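Long-range contacts in antibiotic biosynthesis monooxygenase (Rhodospirillum rubrum, PDB 4HL9), which probably acts as a monooxygenase of the antibiotic biosynthesis monooxygenase family: residues Q29-P34 with Q104-T109; Y60-D65 with F72-E77; R45-K50 with T94-L99. One frame throughout, in Å; residues are numbered along the deposited sequence.

Contact 1. Residues Q29-P34 with Q104-T109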
loop_
_atom_site.group_PDB
_atom_site.type_symbol
_atom_site.label_atom_id
_atom_site.label_comp_id
_atom_site.label_asym_id
_atom_site.label_seq_id
_atom_site.Cartn_x
_atom_site.Cartn_y
_atom_site.Cartn_z
ATOM N N GLN A 29 4.715 5.208 -3.968
ATOM C CA GLN A 29 5.250 4.360 -5.016
ATOM C C GLN A 29 6.196 5.153 -5.891
ATOM O O GLN A 29 5.856 6.267 -6.358
ATOM C CB GLN A 29 4.124 3.826 -5.891
ATOM C CG GLN A 29 3.043 3.069 -5.126
ATOM C CD GLN A 29 2.024 2.472 -6.050
ATOM O OE1 GLN A 29 2.379 1.741 -6.977
ATOM N NE2 GLN A 29 0.740 2.769 -5.804
ATOM N N ASP A 30 7.367 4.579 -6.106
ATOM C CA ASP A 30 8.366 5.133 -7.018
ATOM C C ASP A 30 8.530 4.159 -8.191
ATOM O O ASP A 30 8.435 2.935 -7.993
ATOM C CB ASP A 30 9.709 5.239 -6.333
ATOM C CG ASP A 30 9.747 6.271 -5.199
ATOM O OD1 ASP A 30 8.836 7.119 -5.057
ATOM O OD2 ASP A 30 10.748 6.235 -4.471
ATOM N N PHE A 31 8.780 4.709 -9.378
ATOM C CA PHE A 31 9.049 3.899 -10.582
ATOM C C PHE A 31 10.406 4.307 -11.090
ATOM O O PHE A 31 10.555 5.384 -11.656
ATOM C CB PHE A 31 7.966 4.126 -11.633
ATOM C CG PHE A 31 6.558 3.846 -11.128
ATOM C CD1 PHE A 31 5.954 2.614 -11.367
ATOM C CD2 PHE A 31 5.854 4.808 -10.417
ATOM C CE1 PHE A 31 4.657 2.345 -10.911
ATOM C CE2 PHE A 31 4.552 4.550 -9.944
ATOM C CZ PHE A 31 3.958 3.323 -10.190
ATOM N N ILE A 32 11.397 3.475 -10.821
ATOM C CA ILE A 32 12.795 3.820 -11.080
ATOM C C ILE A 32 13.230 3.204 -12.421
ATOM O O ILE A 32 12.867 2.050 -12.706
ATOM C CB ILE A 32 13.714 3.306 -9.940
ATOM C CG1 ILE A 32 13.297 3.932 -8.585
ATOM C CG2 ILE A 32 15.194 3.625 -10.235
ATOM C CD1 ILE A 32 13.124 5.456 -8.679
ATOM N N LYS A 33 14.007 3.952 -13.212
ATOM C CA LYS A 33 14.562 3.411 -14.473
ATOM C C LYS A 33 15.393 2.174 -14.165
ATOM O O LYS A 33 16.220 2.204 -13.259
ATOM C CB LYS A 33 15.409 4.458 -15.196
ATOM C CG LYS A 33 14.627 5.661 -15.671
ATOM C CD LYS A 33 15.549 6.641 -16.390
ATOM C CE LYS A 33 14.774 7.848 -16.839
ATOM N NZ LYS A 33 15.673 8.806 -17.520
ATOM N N PRO A 34 15.160 1.063 -14.902
ATOM C CA PRO A 34 15.832 -0.193 -14.588
ATOM C C PRO A 34 17.351 -0.072 -14.487
ATOM O O PRO A 34 17.946 -0.719 -13.631
ATOM C CB PRO A 34 15.451 -1.112 -15.770
ATOM C CG PRO A 34 14.160 -0.584 -16.230
ATOM C CD PRO A 34 14.188 0.910 -15.996
ATOM N N GLN A 104 13.849 8.531 -11.695
ATOM C CA GLN A 104 12.475 8.029 -11.906
ATOM C C GLN A 104 12.106 7.897 -13.388
ATOM O O GLN A 104 12.515 8.714 -14.213
ATOM C CB GLN A 104 11.453 8.911 -11.218
ATOM C CG GLN A 104 11.261 10.254 -11.887
ATOM C CD GLN A 104 10.282 11.158 -11.155
ATOM O OE1 GLN A 104 10.160 11.104 -9.932
ATOM N NE2 GLN A 104 9.592 11.996 -11.904
ATOM N N ARG A 105 11.320 6.880 -13.728
ATOM C CA ARG A 105 10.866 6.739 -15.113
ATOM C C ARG A 105 9.566 7.510 -15.372
ATOM O O ARG A 105 9.272 7.880 -16.515
ATOM C CB ARG A 105 10.804 5.257 -15.544
ATOM C CG ARG A 105 9.768 4.382 -14.878
ATOM C CD ARG A 105 9.709 3.003 -15.572
ATOM N NE ARG A 105 10.396 2.027 -14.747
ATOM C CZ ARG A 105 9.855 0.894 -14.314
ATOM N NH1 ARG A 105 8.623 0.551 -14.693
ATOM N NH2 ARG A 105 10.565 0.095 -13.518
ATOM N N GLN A 106 8.817 7.777 -14.302
ATOM C CA GLN A 106 7.555 8.534 -14.333
ATOM C C GLN A 106 7.423 9.139 -12.940
ATOM O O GLN A 106 8.114 8.702 -12.024
ATOM C CB GLN A 106 6.328 7.637 -14.540
ATOM C CG GLN A 106 6.553 6.254 -15.145
ATOM C CD GLN A 106 5.568 5.192 -14.644
ATOM O OE1 GLN A 106 4.462 5.493 -14.164
ATOM N NE2 GLN A 106 5.985 3.934 -14.741
ATOM N N ASP A 107 6.533 10.120 -12.768
ATOM C CA ASP A 107 6.256 10.655 -11.432
ATOM C C ASP A 107 5.808 9.545 -10.476
ATOM O O ASP A 107 5.135 8.588 -10.881
ATOM C CB ASP A 107 5.154 11.713 -11.460
ATOM C CG ASP A 107 5.575 12.991 -12.150
ATOM O OD1 ASP A 107 6.699 13.511 -11.889
ATOM O OD2 ASP A 107 4.750 13.488 -12.943
ATOM N N GLY A 108 6.183 9.683 -9.212
ATOM C CA GLY A 108 5.719 8.760 -8.182
ATOM C C GLY A 108 4.313 9.131 -7.738
ATOM O O GLY A 108 3.744 10.137 -8.186
ATOM N N THR A 109 3.729 8.306 -6.879
ATOM C CA THR A 109 2.433 8.622 -6.306
ATOM C C THR A 109 2.468 8.478 -4.782
ATOM O O THR A 109 3.236 7.682 -4.233
ATOM C CB THR A 109 1.311 7.724 -6.864
ATOM O OG1 THR A 109 1.581 6.372 -6.485
ATOM C CG2 THR A 109 1.201 7.827 -8.422
HETATM O O HOH W 1 0.691 5.198 -3.949
HETATM O O HOH W 2 8.566 7.470 -9.482
#

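Contact 2. Residues Y60-D65 with F72-E77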
loop_
_atom_site.group_PDB
_atom_site.type_symbol
_atom_site.label_atom_id
_atom_site.label_comp_id
_atom_site.label_asym_id
_atom_site.label_seq_id
_atom_site.Cartn_x
_atom_site.Cartn_y
_atom_site.Cartn_z
ATOM N N TYR A 60 7.491 1.883 9.112
ATOM C CA TYR A 60 7.988 2.349 7.806
ATOM C C TYR A 60 8.705 1.166 7.179
ATOM O O TYR A 60 9.704 0.680 7.706
ATOM C CB TYR A 60 8.958 3.493 8.021
ATOM C CG TYR A 60 9.344 4.319 6.813
ATOM C CD1 TYR A 60 8.474 5.290 6.305
ATOM C CD2 TYR A 60 10.602 4.172 6.217
ATOM C CE1 TYR A 60 8.837 6.087 5.247
ATOM C CE2 TYR A 60 10.975 4.960 5.129
ATOM C CZ TYR A 60 10.092 5.915 4.654
ATOM O OH TYR A 60 10.439 6.714 3.592
ATOM N N ASP A 61 8.160 0.683 6.080
ATOM C CA ASP A 61 8.655 -0.547 5.476
ATOM C C ASP A 61 8.630 -0.366 3.976
ATOM O O ASP A 61 7.728 0.259 3.445
ATOM C CB ASP A 61 7.781 -1.736 5.879
ATOM C CG ASP A 61 7.835 -2.022 7.382
ATOM O OD1 ASP A 61 8.845 -2.592 7.865
ATOM O OD2 ASP A 61 6.881 -1.648 8.078
ATOM N N LEU A 62 9.635 -0.926 3.312
ATOM C CA LEU A 62 9.804 -0.739 1.893
ATOM C C LEU A 62 9.724 -2.100 1.206
ATOM O O LEU A 62 10.292 -3.084 1.696
ATOM C CB LEU A 62 11.171 -0.083 1.651
ATOM C CG LEU A 62 11.627 0.019 0.186
ATOM C CD1 LEU A 62 10.873 1.103 -0.565
ATOM C CD2 LEU A 62 13.138 0.278 0.142
ATOM N N PHE A 63 9.006 -2.141 0.087
ATOM C CA PHE A 63 8.787 -3.376 -0.661
ATOM C C PHE A 63 9.085 -3.134 -2.110
ATOM O O PHE A 63 9.151 -1.980 -2.551
ATOM C CB PHE A 63 7.325 -3.796 -0.527
ATOM C CG PHE A 63 6.903 -3.990 0.892
ATOM C CD1 PHE A 63 7.027 -5.234 1.493
ATOM C CD2 PHE A 63 6.448 -2.905 1.655
ATOM C CE1 PHE A 63 6.651 -5.415 2.843
ATOM C CE2 PHE A 63 6.079 -3.076 2.983
ATOM C CZ PHE A 63 6.166 -4.336 3.567
ATOM N N VAL A 64 9.218 -4.227 -2.859
ATOM C CA VAL A 64 9.421 -4.128 -4.301
ATOM C C VAL A 64 8.436 -5.053 -5.037
ATOM O O VAL A 64 8.170 -6.164 -4.589
ATOM C CB VAL A 64 10.894 -4.421 -4.685
ATOM C CG1 VAL A 64 11.287 -5.857 -4.325
ATOM C CG2 VAL A 64 11.153 -4.142 -6.187
ATOM N N ASP A 65 7.933 -4.578 -6.166
ATOM C CA ASP A 65 6.959 -5.278 -7.028
ATOM C C ASP A 65 7.638 -6.530 -7.579
ATOM O O ASP A 65 8.782 -6.446 -8.047
ATOM C CB ASP A 65 6.606 -4.342 -8.179
ATOM C CG ASP A 65 5.524 -4.886 -9.116
ATOM O OD1 ASP A 65 5.312 -6.112 -9.194
ATOM O OD2 ASP A 65 4.911 -4.053 -9.814
ATOM N N PHE A 72 9.155 0.510 -6.462
ATOM C CA PHE A 72 9.326 0.413 -5.000
ATOM C C PHE A 72 8.113 0.985 -4.328
ATOM O O PHE A 72 7.576 1.983 -4.803
ATOM C CB PHE A 72 10.595 1.147 -4.535
ATOM C CG PHE A 72 11.853 0.501 -5.011
ATOM C CD1 PHE A 72 12.404 -0.573 -4.316
ATOM C CD2 PHE A 72 12.463 0.937 -6.188
ATOM C CE1 PHE A 72 13.550 -1.186 -4.766
ATOM C CE2 PHE A 72 13.610 0.329 -6.649
ATOM C CZ PHE A 72 14.159 -0.733 -5.935
ATOM N N VAL A 73 7.722 0.383 -3.201
ATOM C CA VAL A 73 6.512 0.788 -2.489
ATOM C C VAL A 73 6.813 0.948 -1.000
ATOM O O VAL A 73 7.321 0.020 -0.351
ATOM C CB VAL A 73 5.343 -0.196 -2.712
ATOM C CG1 VAL A 73 4.095 0.221 -1.891
ATOM C CG2 VAL A 73 4.987 -0.287 -4.210
ATOM N N PHE A 74 6.514 2.133 -0.485
ATOM C CA PHE A 74 6.627 2.427 0.929
ATOM C C PHE A 74 5.262 2.223 1.571
ATOM O O PHE A 74 4.249 2.609 1.007
ATOM C CB PHE A 74 7.032 3.904 1.135
ATOM C CG PHE A 74 8.448 4.218 0.731
ATOM C CD1 PHE A 74 9.496 4.046 1.630
ATOM C CD2 PHE A 74 8.724 4.733 -0.535
ATOM C CE1 PHE A 74 10.809 4.351 1.268
ATOM C CE2 PHE A 74 10.021 5.069 -0.894
ATOM C CZ PHE A 74 11.062 4.869 -0.003
ATOM N N ILE A 75 5.232 1.576 2.736
ATOM C CA ILE A 75 4.024 1.530 3.539
ATOM C C ILE A 75 4.398 2.153 4.868
ATOM O O ILE A 75 5.304 1.672 5.541
ATOM C CB ILE A 75 3.515 0.076 3.768
ATOM C CG1 ILE A 75 3.021 -0.543 2.455
ATOM C CG2 ILE A 75 2.350 0.081 4.777
ATOM C CD1 ILE A 75 2.691 -2.054 2.576
ATOM N N GLU A 76 3.693 3.222 5.242
ATOM C CA GLU A 76 4.111 4.038 6.374
ATOM C C GLU A 76 2.915 4.242 7.298
ATOM O O GLU A 76 1.765 4.220 6.868
ATOM C CB GLU A 76 4.667 5.410 5.910
ATOM C CG GLU A 76 5.281 5.458 4.479
ATOM C CD GLU A 76 5.675 6.887 3.980
ATOM O OE1 GLU A 76 5.448 7.897 4.691
ATOM O OE2 GLU A 76 6.255 6.993 2.862
ATOM N N GLU A 77 3.211 4.421 8.576
ATOM C CA GLU A 77 2.188 4.788 9.532
ATOM C C GLU A 77 2.754 5.931 10.367
ATOM O O GLU A 77 3.888 5.854 10.873
ATOM C CB GLU A 77 1.802 3.565 10.378
ATOM C CG GLU A 77 0.609 3.751 11.280
ATOM C CD GLU A 77 0.099 2.435 11.856
ATOM O OE1 GLU A 77 0.852 1.432 11.872
ATOM O OE2 GLU A 77 -1.057 2.407 12.313
HETATM O O HOH W 3 8.838 8.564 2.748
HETATM O O HOH W 4 4.790 -0.429 7.259
#

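Contact 3. Residues R45-K50 with T94-L99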
loop_
_atom_site.group_PDB
_atom_site.type_symbol
_atom_site.label_atom_id
_atom_site.label_comp_id
_atom_site.label_asym_id
_atom_site.label_seq_id
_atom_site.Cartn_x
_atom_site.Cartn_y
_atom_site.Cartn_z
ATOM N N ARG A 45 17.965 2.122 1.387
ATOM C CA ARG A 45 18.332 1.489 2.659
ATOM C C ARG A 45 18.609 2.518 3.778
ATOM O O ARG A 45 18.121 2.373 4.909
ATOM C CB ARG A 45 19.527 0.541 2.491
ATOM C CG ARG A 45 19.276 -0.677 1.597
ATOM C CD ARG A 45 20.469 -1.622 1.672
ATOM N NE ARG A 45 20.940 -2.063 0.356
ATOM C CZ ARG A 45 20.317 -2.951 -0.421
ATOM N NH1 ARG A 45 19.166 -3.506 -0.044
ATOM N NH2 ARG A 45 20.845 -3.277 -1.593
ATOM N N GLU A 46 19.356 3.571 3.447
ATOM C CA GLU A 46 19.597 4.667 4.401
ATOM C C GLU A 46 18.302 5.421 4.734
ATOM O O GLU A 46 18.062 5.743 5.888
ATOM C CB GLU A 46 20.668 5.650 3.894
ATOM C CG GLU A 46 21.036 6.744 4.930
ATOM C CD GLU A 46 22.038 7.778 4.415
ATOM O OE1 GLU A 46 22.596 7.604 3.307
ATOM O OE2 GLU A 46 22.266 8.776 5.131
ATOM N N LEU A 47 17.485 5.717 3.726
ATOM C CA LEU A 47 16.191 6.380 3.955
ATOM C C LEU A 47 15.341 5.593 4.980
ATOM O O LEU A 47 14.811 6.160 5.945
ATOM C CB LEU A 47 15.458 6.633 2.614
ATOM C CG LEU A 47 14.122 7.377 2.651
ATOM C CD1 LEU A 47 14.279 8.770 3.311
ATOM C CD2 LEU A 47 13.441 7.466 1.264
ATOM N N VAL A 48 15.266 4.282 4.796
ATOM C CA VAL A 48 14.494 3.419 5.698
ATOM C C VAL A 48 15.077 3.446 7.116
ATOM O O VAL A 48 14.350 3.698 8.099
ATOM C CB VAL A 48 14.379 1.994 5.133
ATOM C CG1 VAL A 48 13.861 1.010 6.183
ATOM C CG2 VAL A 48 13.467 1.995 3.917
ATOM N N GLU A 49 16.390 3.251 7.215
ATOM C CA GLU A 49 17.061 3.245 8.516
ATOM C C GLU A 49 16.884 4.563 9.295
ATOM O O GLU A 49 16.529 4.540 10.475
ATOM C CB GLU A 49 18.536 2.876 8.342
ATOM C CG GLU A 49 19.457 3.322 9.472
ATOM C CD GLU A 49 20.912 3.136 9.097
ATOM O OE1 GLU A 49 21.531 4.125 8.633
ATOM O OE2 GLU A 49 21.415 2.001 9.232
ATOM N N LYS A 50 17.080 5.696 8.625
ATOM C CA LYS A 50 16.974 7.011 9.273
ATOM C C LYS A 50 15.536 7.383 9.587
ATOM O O LYS A 50 15.257 8.019 10.624
ATOM C CB LYS A 50 17.588 8.128 8.404
ATOM C CG LYS A 50 19.116 8.178 8.278
ATOM C CD LYS A 50 19.827 8.352 9.607
ATOM C CE LYS A 50 21.292 8.829 9.428
ATOM N NZ LYS A 50 22.030 8.167 8.313
ATOM N N THR A 94 15.110 15.090 2.668
ATOM C CA THR A 94 15.439 16.131 1.700
ATOM C C THR A 94 16.759 15.882 0.940
ATOM O O THR A 94 16.949 16.382 -0.167
ATOM C CB THR A 94 15.437 17.543 2.340
ATOM O OG1 THR A 94 16.364 17.556 3.421
ATOM C CG2 THR A 94 14.024 17.908 2.842
ATOM N N ARG A 95 17.653 15.099 1.509
ATOM C CA ARG A 95 18.868 14.713 0.799
ATOM C C ARG A 95 18.598 13.490 -0.102
ATOM O O ARG A 95 18.863 13.527 -1.308
ATOM C CB ARG A 95 20.013 14.457 1.795
ATOM C CG ARG A 95 21.279 13.826 1.196
ATOM C CD ARG A 95 22.398 13.708 2.216
ATOM N NE ARG A 95 21.978 13.115 3.488
ATOM C CZ ARG A 95 22.002 11.813 3.771
ATOM N NH1 ARG A 95 22.421 10.932 2.871
ATOM N NH2 ARG A 95 21.589 11.389 4.960
ATOM N N LEU A 96 18.030 12.432 0.478
ATOM C CA LEU A 96 17.946 11.142 -0.209
ATOM C C LEU A 96 16.897 11.076 -1.317
ATOM O O LEU A 96 17.172 10.478 -2.381
ATOM C CB LEU A 96 17.817 9.967 0.778
ATOM C CG LEU A 96 19.031 9.698 1.697
ATOM C CD1 LEU A 96 18.646 8.842 2.905
ATOM C CD2 LEU A 96 20.191 9.075 0.949
ATOM N N VAL A 97 15.725 11.689 -1.091
ATOM C CA VAL A 97 14.586 11.540 -2.001
ATOM C C VAL A 97 14.807 12.160 -3.399
ATOM O O VAL A 97 14.469 11.521 -4.419
ATOM C CB VAL A 97 13.223 11.957 -1.367
ATOM C CG1 VAL A 97 12.103 11.866 -2.376
ATOM C CG2 VAL A 97 12.883 11.051 -0.169
ATOM N N PRO A 98 15.346 13.405 -3.462
ATOM C CA PRO A 98 15.675 13.927 -4.797
ATOM C C PRO A 98 16.775 13.107 -5.488
ATOM O O PRO A 98 16.712 12.928 -6.707
ATOM C CB PRO A 98 16.131 15.367 -4.520
ATOM C CG PRO A 98 15.445 15.722 -3.196
ATOM C CD PRO A 98 15.499 14.440 -2.414
ATOM N N LEU A 99 17.736 12.574 -4.733
ATOM C CA LEU A 99 18.767 11.724 -5.333
ATOM C C LEU A 99 18.194 10.434 -5.944
ATOM O O LEU A 99 18.683 9.953 -6.965
ATOM C CB LEU A 99 19.862 11.381 -4.334
ATOM C CG LEU A 99 20.731 12.533 -3.799
ATOM C CD1 LEU A 99 21.635 11.969 -2.725
ATOM C CD2 LEU A 99 21.509 13.179 -4.963
#

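Contact 1. Residues Q29-P34 with Q104-T109
Q29 and T109 form an antiparallel hydrogen-bonded pair between strand 24-32 and the edge strand 104-115, the first and last strands of the ferredoxin-like β-α-β-β-α-β fold. Their backbones exchange two hydrogen bonds, Q29 N to T109 O at 2.9 Å and T109 N to Q29 O at 3.0 Å. The side chains lie side by side and point the same way, T109 OG1 resting along the methylenes of Q29; a water accepts from Q29 NE2 and also hydrogen-bonds to T109 OG1. The other end of this amide, Q29 OE1, is held by H71.

Further along, F31 presents one ring face to the amide of Q106. The two planes are only 24° apart, with Q106 OE1 4.0 Å above the ring and over its centre, while Q106 NE2 approaches F31 CD1 to 3.6 Å. Chi1 and chi2 of Q106, both off the usual staggered values, set its amide over the ring, and F31 also stacks with H71.

The backbone turns a corner at R105 and Q106, and R105 N gives F31 O a bond of 2.7 Å. R105 then lays CG against F31 CB and bends at chi3 (103°), which brings its guanidinium edge to the carbonyl of I32. The grip is side-on, by two nitrogens to one atom: NE donates to I32 O at 3.2 Å from well above the carbonyl plane (65° out of it), whereas NH2 comes at 3.1 Å with less tilt. D68 forms a salt bridge with the same NH2, tying the arginine to the turn after strand 59-65. K33, extended, slides past R105 in the opposite direction. Where the strands part, a water accepts from F31 N at 2.8 Å and donates to Q106 O.

Contact 2. Residues Y60-D65 with F72-E77
L62 and F74 meet on the helix-facing side of a β hairpin, strands 59-65 and 71-78, in the antiparallel sheet of the ferredoxin-like fold. L62 CD1 stands over the face of the F74 ring, 3.7 Å from its centroid and only 11° off the normal; CG anti to the backbone N (chi1 172°) carries the methyl there. Y60 reaches F74 obliquely, the ring planes 37° apart, and brings OH to 3.3 Å from F74 CE1. Y60 also lies beside E76, whose carboxylate carbon CD is 3.5 Å from Y60 CE1. V64 and F72 continue this face, side by side. On the reverse face F63 CE2 packs against I75 CD1 at 3.6 Å.

The backbone fixes these neighbours in register. D61 with I75 and F63 with V73 are hydrogen-bonded pairs, the straightest bond running from I75 N to D61 O at 2.9 Å; Y60-E76, L62-F74 and V64-F72 are non-hydrogen-bonded pairs, in which the CA atoms lie closer and the side chains share the helix-facing side.

Farther out, Y44, L47 and V48 of helix 37-52 cover L62, F74 and F72. R52 holds D61 OD1 in a salt bridge, and W78 NE1 donates to E76 OE1. F63, V64 and D65 pair antiparallel with a strand of the second subunit, so the sheet runs on across the interface, consistent with the dimers formed by this family. A water in the plane of the Y60 ring, at its edge, joins the two polar ends: it is 2.6 Å from Y60 OH and donates to E76 OE2 at 3.0 Å.

Contact 3. Residues R45-K50 with T94-L99
E46 and R95 link the two helices that pack on one side of the sheet in this ferredoxin-like fold, helix 37-52 and helix 91-101. The short segments run roughly antiparallel, at 149° between their directions, and their axes come no closer than 10.0 Å, so long side chains do the bridging.

The ionic part is a three-residue salt-bridge network. E46 is extended, with CG anti to the backbone N (chi1 -175°), and pushes its carboxylate across toward the other helix. R95 is bent at chi3, and the two side chains cross at about a right angle. The principal bond is R95 NH2 to E46 OE2 at 2.7 Å; OE2 lies in the guanidinium plane, yet NH2 meets it from above the carboxylate plane, the two planes being 36° apart. R95 NH1 adds a weak bond to the same OE2 at 3.1 Å and a still longer one to OE1. K50, one turn on from E46, folds back so that NZ makes a weak salt bridge to OE2 at 3.2 Å. One carboxylate oxygen thus gathers both cations, while E91 takes R95 NE and steadies the arginine from within its own helix.

The apolar part lies deeper, toward the sheet. L96 points at helix 37-52 and fits its CD1 against both E46 and L47, lying 3.9 Å from L47 CB and also against the E46 methylenes. Its other methyl, CD2, is 3.7 Å from E46 OE1, so the leucine packs against the carboxylate end of the salt bridge. V97 crosses L47 obliquely, V97 CG2 lying 3.9 Å from L47 CD2, and Y60 and H92 pack on L47 as well. The closest approach of L96 is to backbone, its CD1 lying 3.4 Å from L47 N.

In the fold
Contact 2 is the buried core of the three, contact 1 a surface contact at the edge of the same sheet, and contact 3 the partly buried bridge between the helices covering it. Strands 24-32 and 71-78 are neighbours, so contacts 1 and 2 touch directly: D30 N probably bonds to F72 O, and I32 packs on F72. Contacts 2 and 3 touch through L47 and V48 against Y60, L62 and F74; contacts 1 and 3 do not touch. Chemistry follows position: aromatic and aliphatic packing dominates contact 2, waters, amides and an arginine-carbonyl grip mark contact 1, and contact 3 pairs an ionic network with leucine and valine packing beneath.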